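Local coordinates for protein monovalent Na+/H+ antiporter subunit A (Dietzia sp. DQ12-45-1b, PDB 7D3U) that probably exchanges sodium ions for protons across the cell membrane as the large A subunit of the multisubunit Mrp antiporter complex, at residues P592-P597 with R706-D711. Numbering follows the deposited sequence.
Sequences PEVGSP and RRELSD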
# COMPACT_ATOMS: atom_id res chain seq x y z
N PRO B 592 -33.36 18.32 -13.06
CA PRO B 592 -33.44 19.21 -14.23
C PRO B 592 -32.25 20.16 -14.28
O PRO B 592 -31.74 20.62 -13.26
CB PRO B 592 -34.75 19.97 -14.01
CG PRO B 592 -35.56 19.07 -13.15
CD PRO B 592 -34.58 18.38 -12.24
N GLU B 593 -31.82 20.46 -15.51
CA GLU B 593 -30.64 21.28 -15.72
C GLU B 593 -30.92 22.74 -15.37
O GLU B 593 -32.06 23.21 -15.42
CB GLU B 593 -30.19 21.17 -17.18
CG GLU B 593 -28.68 21.22 -17.37
CD GLU B 593 -28.22 20.30 -18.49
OE1 GLU B 593 -29.08 19.79 -19.23
OE2 GLU B 593 -27.00 20.09 -18.62
N VAL B 594 -29.86 23.45 -15.00
CA VAL B 594 -29.93 24.87 -14.67
C VAL B 594 -29.27 25.63 -15.80
O VAL B 594 -28.07 25.46 -16.06
CB VAL B 594 -29.25 25.17 -13.33
CG1 VAL B 594 -29.01 26.66 -13.19
CG2 VAL B 594 -30.10 24.66 -12.18
N GLY B 595 -30.04 26.48 -16.47
CA GLY B 595 -29.51 27.19 -17.63
C GLY B 595 -29.19 26.21 -18.74
O GLY B 595 -29.99 25.33 -19.08
N SER B 596 -28.00 26.36 -19.32
CA SER B 596 -27.52 25.42 -20.33
C SER B 596 -26.00 25.45 -20.35
O SER B 596 -25.40 26.47 -20.71
CB SER B 596 -28.09 25.77 -21.70
OG SER B 596 -27.58 24.89 -22.69
N PRO B 597 -25.33 24.35 -19.98
CA PRO B 597 -23.87 24.34 -19.91
C PRO B 597 -23.17 24.21 -21.26
O PRO B 597 -21.96 23.95 -21.28
CB PRO B 597 -23.58 23.12 -19.03
CG PRO B 597 -24.72 22.22 -19.28
CD PRO B 597 -25.92 23.10 -19.47
N ARG B 706 -26.82 20.88 -12.37
CA ARG B 706 -28.11 20.65 -11.76
C ARG B 706 -28.37 21.49 -10.52
O ARG B 706 -29.43 21.34 -9.90
CB ARG B 706 -28.26 19.16 -11.41
CG ARG B 706 -27.68 18.22 -12.44
CD ARG B 706 -28.43 18.30 -13.76
NE ARG B 706 -28.02 17.26 -14.69
CZ ARG B 706 -28.76 16.84 -15.72
NH1 ARG B 706 -29.95 17.38 -15.94
NH2 ARG B 706 -28.31 15.89 -16.52
N ARG B 707 -27.45 22.38 -10.14
CA ARG B 707 -27.63 23.23 -8.98
C ARG B 707 -27.25 24.66 -9.34
O ARG B 707 -26.43 24.90 -10.23
CB ARG B 707 -26.80 22.75 -7.79
CG ARG B 707 -25.31 22.82 -8.02
CD ARG B 707 -24.55 22.28 -6.82
NE ARG B 707 -23.11 22.36 -7.01
CZ ARG B 707 -22.37 23.41 -6.68
NH1 ARG B 707 -21.06 23.38 -6.89
NH2 ARG B 707 -22.94 24.49 -6.17
N GLU B 708 -27.85 25.62 -8.63
CA GLU B 708 -27.67 27.03 -8.94
C GLU B 708 -26.22 27.47 -8.76
O GLU B 708 -25.54 27.81 -9.74
CB GLU B 708 -28.58 27.88 -8.06
CG GLU B 708 -30.04 27.85 -8.47
CD GLU B 708 -30.37 28.88 -9.53
OE1 GLU B 708 -30.81 29.99 -9.17
OE2 GLU B 708 -30.18 28.58 -10.73
N LEU B 709 -25.73 27.44 -7.52
CA LEU B 709 -24.37 27.86 -7.21
C LEU B 709 -24.03 27.47 -5.78
O LEU B 709 -24.83 27.68 -4.86
CB LEU B 709 -24.21 29.37 -7.40
CG LEU B 709 -22.78 29.90 -7.26
CD1 LEU B 709 -21.86 29.22 -8.26
CD2 LEU B 709 -22.75 31.41 -7.46
N SER B 710 -22.85 26.89 -5.58
CA SER B 710 -22.43 26.49 -4.24
C SER B 710 -22.42 27.68 -3.30
O SER B 710 -22.07 28.80 -3.68
CB SER B 710 -21.04 25.86 -4.30
OG SER B 710 -20.07 26.80 -4.72
N ASP B 711 -22.82 27.44 -2.05
CA ASP B 711 -22.84 28.51 -1.06
C ASP B 711 -21.44 29.06 -0.81
O ASP B 711 -21.26 30.26 -0.62
CB ASP B 711 -23.47 28.02 0.24
CG ASP B 711 -24.83 28.63 0.49
OD1 ASP B 711 -25.21 29.56 -0.25
OD2 ASP B 711 -25.53 28.18 1.43
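R706 and V594 carry most of this meeting of two loops at the membrane protein's surface. The closer-packed part is the branched end of V594. Its CG2, anti to the carbonyl carbon, lies against the backbone of the other loop, 4.0 Å from both R706 C and R707 C. A backbone hydrogen bond between V594 and G705 ties the loops together beside this patch. R706 starts away from 592-597, but a bend at chi2 (-65°) carries its guanidinium back along P592 and E593. R706 NH1 lies 3.6 Å from E593 N, without a hydrogen bond. E593 CD lies above one guanidinium face, offset toward its rim. E593 OE1 is 4.2 Å from R706 NH1, but no N-H points at it, so only opposite charges attract. R706 NH2 is hydrogen-bonded to W701 O, and the W701 ring adds a cation-pi contact. An alanine at R706 would probably loosen the 590-593 loop from the end of helix 682-701, as the packing on P592 and E593 and both W701 contacts go with the guanidinium. The loose side holds the exposed E708, whose side chain crosses V594 at about a right angle and touches it through the carboxylate. R707 makes a cation-pi contact with Y185 of the neighbouring subunit D. This surface loop packing joins the 571-587/603-617 connection to the one between helices 682-701 and 711-718, in the MbhE-family region. S710 N-caps helix 711-718.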